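Local coordinates for protein chintase (Rhizomucor miehei, PDB 5YUQ) that probably hydrolyses the beta-1,4 links between N-acetylglucosamine units of chitin, as a family 18 glycoside hydrolase of a thermophilic fungus, with an active-site tunnel, at residues 108-122 against 149-161. Sequence-based numbering, arbitrary orientation.
Sequences YPNSPNGVACNSKDE and VPTAPFNDENQQP
N110 meets N155, D156 and Q159 where two loops of the family 18 TIM barrel pack side by side, each following a parallel barrel strand, 101-105 for residues 108-122 and 144-149 for 149-161. Asparagine suits this place because its short amide offers both a donor and an acceptor, and because it tolerates the positive phi found here. With CG anti to the backbone N (chi1 -165°), the amide reaches the turn from D156 to Q159, and ND2 donates to D156 O at 2.9 Å, in the carbonyl plane. That oxygen also accepts Q159 N, the bond closing the type I turn. On the acceptor end, N110 OD1 takes the longer bond from Q159 NE2 (3.2 Å), the two amide planes standing 73° apart. A third bonding point is the backbone carbonyl O of N110, met by N155 ND2 along a nearly straight N-H...O line (172°), from above the carbonyl plane.

The tight side lies next to this, over helix 124-139. The rigid ring of P109 lays CG 3.8 Å from F154 CD1 and also packs on D124, T125 and Y128; F154 in turn meets W169 and W218. A water accepts from N155 N and donates to P109 O, 2.7 Å away. Less enclosed is the neighbouring apolar pair, Y108 CE1 against P150 CB, proline again offering a compact surface.

The outer side is looser and wetter. E122 and E157 are exposed and meet through their aliphatic parts and a CA-H...O contact from E157 CA to E122 O (3.4 Å). Glutamine's longer chain carries the Q159 amide past N110, where OE1 meets P112 CD (3.2 Å) and NE2 lies near K120 CD. Another water donates to both E122 O (2.8 Å) and N155 O (2.9 Å).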
ATOM      1  N   TYR A 108      -4.252  10.747   4.003  1.00 14.99           N
ATOM      2  CA  TYR A 108      -4.745   9.959   5.134  1.00 13.71           C
ATOM      3  C   TYR A 108      -5.711  10.821   5.935  1.00 13.94           C
ATOM      4  O   TYR A 108      -5.671  12.047   5.835  1.00 15.69           O
ATOM      5  CB  TYR A 108      -3.582   9.589   6.061  1.00 14.44           C
ATOM      6  CG  TYR A 108      -2.438   8.898   5.378  1.00 12.80           C
ATOM      7  CD1 TYR A 108      -2.425   7.517   5.234  1.00 13.73           C
ATOM      8  CD2 TYR A 108      -1.363   9.621   4.868  1.00 17.64           C
ATOM      9  CE1 TYR A 108      -1.382   6.876   4.603  1.00 16.32           C
ATOM     10  CE2 TYR A 108      -0.317   8.986   4.229  1.00 18.54           C
ATOM     11  CZ  TYR A 108      -0.330   7.612   4.104  1.00 20.52           C
ATOM     12  OH  TYR A 108       0.709   6.964   3.477  1.00 22.31           O
ATOM     13  N   PRO A 109      -6.584  10.196   6.742  1.00 14.62           N
ATOM     14  CA  PRO A 109      -7.440  11.012   7.607  1.00 12.36           C
ATOM     15  C   PRO A 109      -6.635  11.949   8.510  1.00 12.35           C
ATOM     16  O   PRO A 109      -5.656  11.518   9.131  1.00 14.45           O
ATOM     17  CB  PRO A 109      -8.160   9.972   8.466  1.00 13.92           C
ATOM     18  CG  PRO A 109      -8.221   8.751   7.589  1.00 12.17           C
ATOM     19  CD  PRO A 109      -6.943   8.764   6.788  1.00 12.70           C
ATOM     20  N   ASN A 110      -7.060  13.212   8.554  1.00 13.51           N
ATOM     21  CA  ASN A 110      -6.476  14.264   9.403  1.00 14.24           C
ATOM     22  C   ASN A 110      -4.959  14.205   9.531  1.00 16.38           C
ATOM     23  O   ASN A 110      -4.416  13.986  10.613  1.00 16.81           O
ATOM     24  CB  ASN A 110      -7.141  14.287  10.784  1.00 12.60           C
ATOM     25  CG  ASN A 110      -6.830  15.558  11.531  1.00 20.21           C
ATOM     26  OD1 ASN A 110      -6.447  16.559  10.915  1.00 19.10           O
ATOM     27  ND2 ASN A 110      -6.961  15.532  12.855  1.00 16.28           N
ATOM     28  N   SER A 111      -4.276  14.398   8.412  1.00 16.66           N
ATOM     29  CA  SER A 111      -2.830  14.257   8.385  1.00 15.99           C
ATOM     30  C   SER A 111      -2.222  15.316   7.491  1.00 20.79           C
ATOM     31  O   SER A 111      -2.738  15.573   6.412  1.00 23.47           O
ATOM     32  CB  SER A 111      -2.457  12.872   7.855  1.00 15.85           C
ATOM     33  OG  SER A 111      -1.051  12.702   7.816  1.00 18.69           O
ATOM     34  N   PRO A 112      -1.137  15.951   7.956  1.00 23.45           N
ATOM     35  CA  PRO A 112      -0.376  16.887   7.124  1.00 25.86           C
ATOM     36  C   PRO A 112       0.577  16.111   6.234  1.00 29.62           C
ATOM     37  O   PRO A 112       1.279  16.689   5.405  1.00 25.08           O
ATOM     38  CB  PRO A 112       0.428  17.682   8.152  1.00 28.81           C
ATOM     39  CG  PRO A 112       0.671  16.701   9.241  1.00 28.81           C
ATOM     40  CD  PRO A 112      -0.608  15.888   9.330  1.00 25.63           C
ATOM     41  N   ASN A 113       0.615  14.798   6.430  1.00 25.07           N
ATOM     42  CA  ASN A 113       1.390  13.932   5.563  1.00 25.01           C
ATOM     43  C   ASN A 113       0.455  13.375   4.499  1.00 24.04           C
ATOM     44  O   ASN A 113      -0.719  13.728   4.470  1.00 32.94           O
ATOM     45  CB  ASN A 113       2.098  12.858   6.384  1.00 22.34           C
ATOM     46  CG  ASN A 113       2.972  13.464   7.471  1.00 38.89           C
ATOM     47  OD1 ASN A 113       3.595  14.508   7.266  1.00 42.13           O
ATOM     48  ND2 ASN A 113       3.000  12.833   8.638  1.00 33.90           N
ATOM     49  N   GLY A 114       0.972  12.613   3.571  1.00 27.98           N
ATOM     50  CA  GLY A 114       0.151  12.326   2.428  1.00 23.66           C
ATOM     51  C   GLY A 114       0.334  13.604   1.555  1.00 23.86           C
ATOM     52  O   GLY A 114       1.088  14.469   1.908  1.00 25.07           O
ATOM     53  N   VAL A 115      -0.331  13.733   0.453  1.00 18.48           N
ATOM     54  CA  VAL A 115      -0.211  14.912  -0.399  1.00 18.03           C
ATOM     55  C   VAL A 115      -0.427  16.176   0.438  1.00 19.75           C
ATOM     56  O   VAL A 115      -1.397  16.281   1.195  1.00 18.56           O
ATOM     57  CB  VAL A 115      -1.168  14.830  -1.603  1.00 16.55           C
ATOM     58  CG1 VAL A 115      -1.332  16.182  -2.264  1.00 19.99           C
ATOM     59  CG2 VAL A 115      -0.654  13.805  -2.604  1.00 16.51           C
ATOM     60  N   ALA A 116       0.506  17.118   0.326  1.00 18.62           N
ATOM     61  CA  ALA A 116       0.574  18.247   1.254  1.00 18.38           C
ATOM     62  C   ALA A 116      -0.703  19.084   1.330  1.00 18.19           C
ATOM     63  O   ALA A 116      -1.074  19.575   2.401  1.00 20.24           O
ATOM     64  CB  ALA A 116       1.763  19.130   0.910  1.00 20.55           C
ATOM     65  N   CYS A 117      -1.366  19.257   0.192  1.00 18.45           N
ATOM     66  CA  CYS A 117      -2.534  20.127   0.120  1.00 17.79           C
ATOM     67  C   CYS A 117      -3.860  19.370   0.245  1.00 19.52           C
ATOM     68  O   CYS A 117      -4.936  19.928  -0.017  1.00 17.84           O
ATOM     69  CB  CYS A 117      -2.504  20.960  -1.165  1.00 18.90           C
ATOM     70  SG  CYS A 117      -2.626  19.972  -2.666  1.00 19.57           S
ATOM     71  N   ASN A 118      -3.791  18.101   0.648  1.00 16.08           N
ATOM     72  CA  ASN A 118      -5.007  17.366   1.004  1.00 16.78           C
ATOM     73  C   ASN A 118      -5.860  18.144   1.992  1.00 16.76           C
ATOM     74  O   ASN A 118      -5.330  18.785   2.904  1.00 19.92           O
ATOM     75  CB  ASN A 118      -4.653  16.020   1.644  1.00 16.03           C
ATOM     76  CG  ASN A 118      -4.306  14.955   0.631  1.00 16.49           C
ATOM     77  OD1 ASN A 118      -4.441  15.146  -0.581  1.00 16.65           O
ATOM     78  ND2 ASN A 118      -3.862  13.810   1.128  1.00 16.54           N
ATOM     79  N   SER A 119      -7.177  18.086   1.829  1.00 15.04           N
ATOM     80  CA  SER A 119      -8.060  18.644   2.845  1.00 15.85           C
ATOM     81  C   SER A 119      -7.956  17.786   4.107  1.00 19.02           C
ATOM     82  O   SER A 119      -7.653  16.595   4.038  1.00 16.56           O
ATOM     83  CB  SER A 119      -9.506  18.739   2.351  1.00 18.36           C
ATOM     84  OG  SER A 119     -10.029  17.474   1.971  1.00 15.61           O
ATOM     85  N   LYS A 120      -8.190  18.396   5.263  1.00 16.98           N
ATOM     86  CA  LYS A 120      -8.071  17.692   6.535  1.00 17.83           C
ATOM     87  C   LYS A 120      -9.004  18.329   7.552  1.00 16.38           C
ATOM     88  O   LYS A 120      -9.287  19.519   7.474  1.00 17.26           O
ATOM     89  CB  LYS A 120      -6.633  17.746   7.039  1.00 19.54           C
ATOM     90  CG  LYS A 120      -6.094  19.158   7.159  1.00 21.69           C
ATOM     91  CD  LYS A 120      -4.673  19.179   7.683  1.00 38.67           C
ATOM     92  CE  LYS A 120      -3.716  18.441   6.758  1.00 28.42           C
ATOM     93  NZ  LYS A 120      -3.697  18.950   5.349  1.00 41.15           N
ATOM     94  N   ASP A 121      -9.483  17.531   8.497  1.00 15.63           N
ATOM     95  CA  ASP A 121     -10.391  18.007   9.531  1.00 13.35           C
ATOM     96  C   ASP A 121     -10.201  17.148  10.767  1.00 16.86           C
ATOM     97  O   ASP A 121      -9.902  15.958  10.654  1.00 15.23           O
ATOM     98  CB  ASP A 121     -11.836  17.923   9.051  1.00 15.11           C
ATOM     99  CG  ASP A 121     -12.795  18.637   9.971  1.00 18.56           C
ATOM    100  OD1 ASP A 121     -13.021  19.849   9.770  1.00 19.21           O
ATOM    101  OD2 ASP A 121     -13.332  17.989  10.895  1.00 16.57           O
ATOM    102  N   GLU A 122     -10.365  17.741  11.949  1.00 15.82           N
ATOM    103  CA  GLU A 122     -10.264  16.978  13.192  1.00 14.48           C
ATOM    104  C   GLU A 122     -11.177  15.761  13.199  1.00 14.43           C
ATOM    105  O   GLU A 122     -10.865  14.755  13.831  1.00 15.42           O
ATOM    106  CB  GLU A 122     -10.636  17.849  14.397  1.00 16.99           C
ATOM    107  CG  GLU A 122      -9.756  19.053  14.615  1.00 27.19           C
ATOM    108  CD  GLU A 122     -10.404  20.062  15.541  1.00 36.51           C
ATOM    109  OE1 GLU A 122     -11.329  19.675  16.294  1.00 27.66           O
ATOM    110  OE2 GLU A 122     -10.002  21.246  15.502  1.00 40.11           O
ATOM    111  N   VAL A 149      -4.710   1.060   4.900  1.00 11.50           N
ATOM    112  CA  VAL A 149      -4.391   1.872   6.071  1.00 11.14           C
ATOM    113  C   VAL A 149      -2.890   2.043   6.281  1.00 11.76           C
ATOM    114  O   VAL A 149      -2.094   1.217   5.835  1.00 12.87           O
ATOM    115  CB  VAL A 149      -5.010   1.241   7.331  1.00 11.06           C
ATOM    116  CG1 VAL A 149      -6.495   0.993   7.136  1.00 11.64           C
ATOM    117  CG2 VAL A 149      -4.312  -0.060   7.675  1.00 14.52           C
ATOM    118  N   PRO A 150      -2.489   3.130   6.963  1.00 13.09           N
ATOM    119  CA  PRO A 150      -1.077   3.337   7.291  1.00 14.69           C
ATOM    120  C   PRO A 150      -0.609   2.401   8.402  1.00 14.59           C
ATOM    121  O   PRO A 150      -1.387   1.590   8.902  1.00 14.14           O
ATOM    122  CB  PRO A 150      -1.033   4.801   7.758  1.00 13.32           C
ATOM    123  CG  PRO A 150      -2.427   5.068   8.267  1.00 13.39           C
ATOM    124  CD  PRO A 150      -3.336   4.263   7.372  1.00 11.51           C
ATOM    125  N   THR A 151       0.654   2.530   8.792  1.00 14.24           N
ATOM    126  CA  THR A 151       1.271   1.587   9.725  1.00 11.94           C
ATOM    127  C   THR A 151       0.907   1.856  11.193  1.00 14.39           C
ATOM    128  O   THR A 151       1.361   1.149  12.092  1.00 15.85           O
ATOM    129  CB  THR A 151       2.791   1.577   9.546  1.00 12.80           C
ATOM    130  OG1 THR A 151       3.256   2.930   9.473  1.00 16.72           O
ATOM    131  CG2 THR A 151       3.163   0.853   8.253  1.00 15.41           C
ATOM    132  N   ALA A 152       0.091   2.876  11.427  1.00 14.42           N
ATOM    133  CA  ALA A 152      -0.464   3.112  12.753  1.00 15.44           C
ATOM    134  C   ALA A 152      -1.923   3.489  12.589  1.00 14.64           C
ATOM    135  O   ALA A 152      -2.311   4.027  11.550  1.00 14.36           O
ATOM    136  CB  ALA A 152       0.302   4.229  13.461  1.00 13.80           C
ATOM    137  N   PRO A 153      -2.711   3.228  13.628  1.00 13.91           N
ATOM    138  CA  PRO A 153      -4.134   3.560  13.533  1.00 12.69           C
ATOM    139  C   PRO A 153      -4.466   4.981  13.106  1.00 12.56           C
ATOM    140  O   PRO A 153      -3.721   5.870  13.415  1.00 13.71           O
ATOM    141  CB  PRO A 153      -4.673   3.260  14.954  1.00 14.39           C
ATOM    142  CG  PRO A 153      -3.799   2.233  15.470  1.00 13.98           C
ATOM    143  CD  PRO A 153      -2.406   2.432  14.795  1.00 15.16           C
ATOM    144  N   PHE A 154      -5.603   5.169  12.463  1.00 13.77           N
ATOM    145  CA  PHE A 154      -6.017   6.476  11.953  1.00 13.53           C
ATOM    146  C   PHE A 154      -5.877   7.590  12.981  1.00 14.93           C
ATOM    147  O   PHE A 154      -6.142   7.391  14.174  1.00 15.07           O
ATOM    148  CB  PHE A 154      -7.478   6.427  11.530  1.00 13.44           C
ATOM    149  CG  PHE A 154      -7.761   5.476  10.405  1.00 14.30           C
ATOM    150  CD1 PHE A 154      -7.030   5.530   9.227  1.00 16.13           C
ATOM    151  CD2 PHE A 154      -8.780   4.538  10.525  1.00 16.04           C
ATOM    152  CE1 PHE A 154      -7.314   4.647   8.183  1.00 15.47           C
ATOM    153  CE2 PHE A 154      -9.071   3.667   9.493  1.00 15.34           C
ATOM    154  CZ  PHE A 154      -8.343   3.725   8.323  1.00 13.87           C
ATOM    155  N   ASN A 155      -5.475   8.763  12.504  1.00 14.40           N
ATOM    156  CA  ASN A 155      -5.291   9.928  13.368  1.00 13.42           C
ATOM    157  C   ASN A 155      -6.557  10.399  14.054  1.00 14.34           C
ATOM    158  O   ASN A 155      -7.634  10.442  13.457  1.00 15.96           O
ATOM    159  CB  ASN A 155      -4.718  11.098  12.576  1.00 13.76           C
ATOM    160  CG  ASN A 155      -3.259  10.924  12.245  1.00 14.44           C
ATOM    161  OD1 ASN A 155      -2.600   9.999  12.730  1.00 16.69           O
ATOM    162  ND2 ASN A 155      -2.731  11.826  11.425  1.00 16.55           N
ATOM    163  N   ASP A 156      -6.408  10.797  15.312  1.00 13.14           N
ATOM    164  CA  ASP A 156      -7.527  11.367  16.041  1.00 15.69           C
ATOM    165  C   ASP A 156      -7.650  12.861  15.755  1.00 17.75           C
ATOM    166  O   ASP A 156      -7.047  13.377  14.806  1.00 14.86           O
ATOM    167  CB  ASP A 156      -7.419  11.077  17.543  1.00 17.00           C
ATOM    168  CG  ASP A 156      -6.213  11.724  18.193  1.00 18.72           C
ATOM    169  OD1 ASP A 156      -5.617  12.665  17.627  1.00 15.76           O
ATOM    170  OD2 ASP A 156      -5.865  11.289  19.311  1.00 18.86           O
ATOM    171  N   GLU A 157      -8.423  13.544  16.589  1.00 16.58           N
ATOM    172  CA  GLU A 157      -8.703  14.962  16.401  1.00 16.99           C
ATOM    173  C   GLU A 157      -7.450  15.824  16.515  1.00 17.37           C
ATOM    174  O   GLU A 157      -7.431  16.952  16.033  1.00 18.40           O
ATOM    175  CB  GLU A 157      -9.750  15.439  17.421  1.00 13.18           C
ATOM    176  CG  GLU A 157     -11.123  14.767  17.332  1.00 20.69           C
ATOM    177  CD  GLU A 157     -11.195  13.432  18.060  1.00 27.52           C
ATOM    178  OE1 GLU A 157     -10.156  12.964  18.598  1.00 22.84           O
ATOM    179  OE2 GLU A 157     -12.309  12.847  18.089  1.00 28.97           O
ATOM    180  N   ASN A 158      -6.407  15.288  17.142  1.00 16.33           N
ATOM    181  CA  ASN A 158      -5.163  16.029  17.344  1.00 17.24           C
ATOM    182  C   ASN A 158      -4.041  15.529  16.447  1.00 16.25           C
ATOM    183  O   ASN A 158      -2.858  15.803  16.691  1.00 17.70           O
ATOM    184  CB  ASN A 158      -4.748  15.953  18.814  1.00 17.73           C
ATOM    185  CG  ASN A 158      -5.818  16.492  19.735  1.00 15.60           C
ATOM    186  OD1 ASN A 158      -6.226  15.837  20.701  1.00 23.29           O
ATOM    187  ND2 ASN A 158      -6.299  17.692  19.427  1.00 15.19           N
ATOM    188  N   GLN A 159      -4.431  14.792  15.406  1.00 15.61           N
ATOM    189  CA  GLN A 159      -3.494  14.227  14.433  1.00 15.70           C
ATOM    190  C   GLN A 159      -2.533  13.228  15.060  1.00 14.13           C
ATOM    191  O   GLN A 159      -1.415  13.050  14.588  1.00 16.94           O
ATOM    192  CB  GLN A 159      -2.728  15.328  13.679  1.00 19.01           C
ATOM    193  CG  GLN A 159      -3.609  16.286  12.888  1.00 19.15           C
ATOM    194  CD  GLN A 159      -2.807  17.143  11.929  1.00 22.46           C
ATOM    195  OE1 GLN A 159      -1.582  17.243  12.038  1.00 27.96           O
ATOM    196  NE2 GLN A 159      -3.492  17.754  10.971  1.00 25.93           N
ATOM    197  N   GLN A 160      -2.976  12.574  16.116  1.00 14.56           N
ATOM    198  CA  GLN A 160      -2.212  11.585  16.743  1.00 15.12           C
ATOM    199  C   GLN A 160      -2.809  10.196  16.438  1.00 15.37           C
ATOM    200  O   GLN A 160      -4.003  10.082  16.474  1.00 16.67           O
ATOM    201  CB  GLN A 160      -2.184  11.718  18.214  1.00 17.44           C
ATOM    202  CG  GLN A 160      -1.670  13.073  18.681  1.00 17.32           C
ATOM    203  CD  GLN A 160      -0.229  13.374  18.221  1.00 17.20           C
ATOM    204  OE1 GLN A 160       0.038  14.404  17.707  1.00 26.53           O
ATOM    205  NE2 GLN A 160       0.630  12.466  18.435  1.00 19.39           N
ATOM    206  N   PRO A 161      -1.977   9.182  16.172  1.00 13.79           N
ATOM    207  CA  PRO A 161      -2.593   7.873  15.914  1.00 14.05           C
ATOM    208  C   PRO A 161      -3.482   7.438  17.074  1.00 17.05           C
ATOM    209  O   PRO A 161      -3.090   7.552  18.245  1.00 15.66           O
ATOM    210  CB  PRO A 161      -1.391   6.935  15.826  1.00 16.73           C
ATOM    211  CG  PRO A 161      -0.282   7.823  15.319  1.00 18.89           C
ATOM    212  CD  PRO A 161      -0.514   9.156  15.993  1.00 18.19           C
TER
HETATM  213  O   HOH W   1      -4.952   9.004   9.719  1.00 14.96           O
HETATM  214  O   HOH W   2      -5.863  18.263  14.446  1.00 26.05           O
HETATM  215  O   HOH W   3      -0.206  12.384  10.224  1.00 22.53           O
HETATM  216  O   HOH W   4      -9.736  12.401  12.862  1.00 17.23           O